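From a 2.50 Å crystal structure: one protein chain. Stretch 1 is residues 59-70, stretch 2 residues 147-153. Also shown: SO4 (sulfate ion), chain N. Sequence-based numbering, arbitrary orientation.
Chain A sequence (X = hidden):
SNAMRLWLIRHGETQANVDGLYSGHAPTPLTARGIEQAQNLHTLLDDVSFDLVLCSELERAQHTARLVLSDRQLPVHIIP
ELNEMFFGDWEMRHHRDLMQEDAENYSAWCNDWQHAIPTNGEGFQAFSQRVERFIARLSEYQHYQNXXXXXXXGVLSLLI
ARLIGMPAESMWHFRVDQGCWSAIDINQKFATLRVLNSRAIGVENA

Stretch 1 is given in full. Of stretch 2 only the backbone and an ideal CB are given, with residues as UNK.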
# COMPACT_ATOMS: atom_id res chain seq x y z
N GLU A 59 5.25 -3.74 -9.95
CA GLU A 59 4.59 -3.28 -11.17
C GLU A 59 3.08 -3.23 -11.02
O GLU A 59 2.43 -2.43 -11.70
CB GLU A 59 4.99 -4.18 -12.35
CG GLU A 59 5.07 -3.43 -13.66
CD GLU A 59 6.13 -2.34 -13.64
OE1 GLU A 59 5.92 -1.30 -14.29
OE2 GLU A 59 7.17 -2.54 -12.97
N ARG A 60 2.50 -4.05 -10.15
CA ARG A 60 1.06 -3.97 -9.93
C ARG A 60 0.66 -2.60 -9.40
O ARG A 60 -0.44 -2.12 -9.69
CB ARG A 60 0.59 -5.08 -8.99
CG ARG A 60 1.09 -4.96 -7.55
CD ARG A 60 1.47 -6.32 -7.01
NE ARG A 60 1.14 -6.47 -5.60
CZ ARG A 60 1.89 -7.12 -4.72
NH1 ARG A 60 3.03 -7.68 -5.11
NH2 ARG A 60 1.51 -7.21 -3.45
N ALA A 61 1.55 -1.96 -8.63
CA ALA A 61 1.29 -0.60 -8.16
C ALA A 61 1.53 0.42 -9.27
O ALA A 61 0.77 1.38 -9.40
CB ALA A 61 2.17 -0.29 -6.95
N GLN A 62 2.57 0.21 -10.08
CA GLN A 62 2.85 1.12 -11.18
C GLN A 62 1.80 0.99 -12.28
O GLN A 62 1.40 1.99 -12.88
CB GLN A 62 4.25 0.87 -11.73
CG GLN A 62 5.34 1.07 -10.70
CD GLN A 62 6.72 1.02 -11.29
OE1 GLN A 62 7.16 1.96 -11.95
NE2 GLN A 62 7.42 -0.09 -11.07
N HIS A 63 1.35 -0.24 -12.56
CA HIS A 63 0.25 -0.43 -13.50
C HIS A 63 -0.99 0.33 -13.03
O HIS A 63 -1.69 0.95 -13.84
CB HIS A 63 -0.06 -1.92 -13.65
CG HIS A 63 -1.02 -2.23 -14.76
ND1 HIS A 63 -1.33 -3.52 -15.12
CD2 HIS A 63 -1.73 -1.43 -15.59
CE1 HIS A 63 -2.19 -3.50 -16.13
NE2 HIS A 63 -2.45 -2.24 -16.43
N THR A 64 -1.25 0.31 -11.72
CA THR A 64 -2.38 1.07 -11.18
C THR A 64 -2.14 2.57 -11.34
O THR A 64 -3.03 3.30 -11.80
CB THR A 64 -2.59 0.70 -9.72
OG1 THR A 64 -3.14 -0.62 -9.63
CG2 THR A 64 -3.55 1.68 -9.05
N ALA A 65 -0.95 3.04 -10.98
CA ALA A 65 -0.66 4.47 -11.07
C ALA A 65 -0.77 4.99 -12.50
O ALA A 65 -1.14 6.15 -12.71
CB ALA A 65 0.72 4.77 -10.50
N ARG A 66 -0.46 4.14 -13.48
CA ARG A 66 -0.63 4.55 -14.88
C ARG A 66 -2.10 4.75 -15.21
O ARG A 66 -2.46 5.75 -15.85
CB ARG A 66 -0.01 3.50 -15.80
CG ARG A 66 1.44 3.74 -16.20
CD ARG A 66 2.08 2.46 -16.72
NE ARG A 66 1.14 1.68 -17.52
CZ ARG A 66 1.14 0.35 -17.59
NH1 ARG A 66 2.04 -0.36 -16.92
NH2 ARG A 66 0.24 -0.27 -18.34
N LEU A 67 -2.96 3.83 -14.78
CA LEU A 67 -4.37 3.90 -15.14
C LEU A 67 -5.08 5.04 -14.42
O LEU A 67 -5.95 5.70 -15.00
CB LEU A 67 -5.05 2.56 -14.84
CG LEU A 67 -4.47 1.38 -15.62
CD1 LEU A 67 -4.91 0.06 -15.01
CD2 LEU A 67 -4.87 1.46 -17.08
N VAL A 68 -4.73 5.28 -13.16
CA VAL A 68 -5.33 6.40 -12.44
C VAL A 68 -4.89 7.72 -13.05
O VAL A 68 -5.69 8.66 -13.18
CB VAL A 68 -4.97 6.32 -10.94
CG1 VAL A 68 -5.62 7.46 -10.18
CG2 VAL A 68 -5.40 4.97 -10.37
N LEU A 69 -3.61 7.83 -13.33
CA LEU A 69 -3.05 9.02 -13.94
C LEU A 69 -3.46 9.28 -15.37
O LEU A 69 -3.70 10.40 -15.71
CB LEU A 69 -1.54 9.02 -13.82
CG LEU A 69 -1.05 9.34 -12.42
CD1 LEU A 69 0.29 10.04 -12.49
CD2 LEU A 69 -2.06 10.21 -11.70
N SER A 70 -3.52 8.26 -16.21
CA SER A 70 -3.91 8.44 -17.62
C SER A 70 -3.03 9.45 -18.38
O SER A 70 -1.82 9.29 -18.44
CB SER A 70 -5.41 8.69 -17.78
OG SER A 70 -5.76 9.06 -19.09
N UNK A 147 -0.30 14.94 -2.49
CA UNK A 147 0.58 13.85 -2.88
C UNK A 147 -0.25 12.58 -2.95
O UNK A 147 -0.90 12.19 -1.97
CB UNK A 147 1.75 13.70 -1.91
N UNK A 148 -0.25 11.93 -4.11
CA UNK A 148 -0.92 10.65 -4.29
C UNK A 148 0.07 9.52 -4.04
O UNK A 148 1.18 9.52 -4.58
CB UNK A 148 -1.52 10.54 -5.69
N UNK A 149 -0.34 8.56 -3.21
CA UNK A 149 0.50 7.42 -2.85
C UNK A 149 -0.17 6.15 -3.37
O UNK A 149 -1.30 5.84 -2.97
CB UNK A 149 0.72 7.35 -1.34
N UNK A 150 0.52 5.43 -4.24
CA UNK A 150 0.04 4.16 -4.79
C UNK A 150 0.90 3.06 -4.18
O UNK A 150 2.10 2.96 -4.48
CB UNK A 150 0.10 4.14 -6.32
N UNK A 151 0.29 2.23 -3.34
CA UNK A 151 1.05 1.21 -2.63
C UNK A 151 0.20 -0.03 -2.36
O UNK A 151 -0.64 -0.41 -3.18
CB UNK A 151 1.59 1.77 -1.31
N UNK A 152 0.41 -0.65 -1.20
CA UNK A 152 -0.18 -1.94 -0.88
C UNK A 152 -0.92 -1.87 0.45
O UNK A 152 -0.83 -0.88 1.18
CB UNK A 152 0.90 -3.03 -0.84
N UNK A 153 -1.64 -2.94 0.75
CA UNK A 153 -2.51 -2.96 1.93
C UNK A 153 -1.70 -2.83 3.22
O UNK A 153 -2.05 -2.04 4.10
CB UNK A 153 -3.33 -4.25 1.96
S SO4 N . -2.29 -7.98 -1.26
O1 SO4 N . -1.42 -8.06 -0.09
O2 SO4 N . -2.74 -9.32 -1.62
O3 SO4 N . -3.44 -7.14 -0.95
O4 SO4 N . -1.55 -7.39 -2.38

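Residues 59-69 form a helix and 147-151 a strand; their axes approach to 7.7 Å, with N-to-C directions 141° apart, so the helix lies across the strand in a roughly antiparallel sense. The nearest CA atoms, those of A61 and position 151, are 5.8 Å apart.

Position 147 has extended backbone angles (-97/123), and its CB is out of reach of the helix. Stretch 1 sets no preference beyond a strand-compatible residue; it is I147, without contact here.

At position 148 CA-to-CB points toward the helix, yet no atom of stretch 1 lies within 5.5 Å of the ideal CB. The nearby helical side chains, V68 and L69, are apolar, so a side chain long enough to cross the gap, such as leucine, isoleucine or methionine, would suit. The residue is L148, with chi1 t and chi2 p; its CD2 comes 4.3 Å from CD2 of L69.

Position 149 alternates out of reach again (-116/120) and leaves the choice open. It is I149, which makes no contact with the helix.

Position 150 has the closest fit. Its ideal CB points toward the helix, 4.2 Å from A61 O, 4.3 Å from A65 CB and 5.2 Å from T64 CG2. Little depth remains, and A61 O already accepts the backbone hydrogen bond from A65 N, so a compact apolar residue is favoured: alanine or valine, perhaps threonine. It is V150, with chi1 t. CG1 lies 3.2 Å from A61 O, a tight contact, and 3.9 Å from T64 CG2, while CG2 lies 3.9 Å from A65 CB. V150 has 78 Å² covered by the helix, the largest area in either stretch.

Position 151 points away from stretch 1, and its angles (-149/-144) depart from those of the preceding strand residues. The helix imposes little; a small or polar residue is as plausible as others. It is S151, whose OG is hydrogen-bonded elsewhere in the structure.

At position 152 CB points toward stretch 1, 5.0 Å from R60 NH2. A flat ring or a polar side chain could lie beside this guanidinium, and the N-cap position would also admit serine, threonine, aspartate or asparagine. It is H152, with chi1 m. ND1 sits over one guanidinium face, 3.4 Å from R60 NH2, but the angle is too poor for a hydrogen bond; NE2 approaches A61 CB at 4.3 Å. R60 NH2 instead donates to SO4 O4 at 3.2 Å.

Position 153, helical at -64/-47, is out of reach and tolerant; it is Q153.

Stretch 2 147-153: ILIVSHQ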
# COMPACT_ATOMS: atom_id res chain seq x y z
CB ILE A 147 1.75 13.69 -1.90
CG1 ILE A 147 2.45 15.03 -1.69
CG2 ILE A 147 2.72 12.63 -2.39
CD1 ILE A 147 3.49 15.02 -0.60
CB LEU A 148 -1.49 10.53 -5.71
CG LEU A 148 -1.94 9.13 -6.12
CD1 LEU A 148 -3.17 8.69 -5.32
CD2 LEU A 148 -2.21 9.06 -7.61
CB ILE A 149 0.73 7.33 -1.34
CG1 ILE A 149 1.50 8.56 -0.86
CG2 ILE A 149 1.48 6.05 -0.99
CD1 ILE A 149 1.93 8.48 0.58
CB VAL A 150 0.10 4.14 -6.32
CG1 VAL A 150 -0.58 2.89 -6.86
CG2 VAL A 150 -0.53 5.39 -6.91
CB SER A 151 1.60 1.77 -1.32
OG SER A 151 2.58 0.91 -0.77
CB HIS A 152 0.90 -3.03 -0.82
CG HIS A 152 1.80 -3.04 -2.02
ND1 HIS A 152 1.56 -3.84 -3.12
CD2 HIS A 152 2.92 -2.34 -2.30
CE1 HIS A 152 2.50 -3.64 -4.02
NE2 HIS A 152 3.34 -2.73 -3.55
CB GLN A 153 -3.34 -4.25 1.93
CG GLN A 153 -4.69 -4.12 2.59
CD GLN A 153 -4.58 -3.90 4.09
OE1 GLN A 153 -5.26 -3.04 4.65
NE2 GLN A 153 -3.71 -4.67 4.74
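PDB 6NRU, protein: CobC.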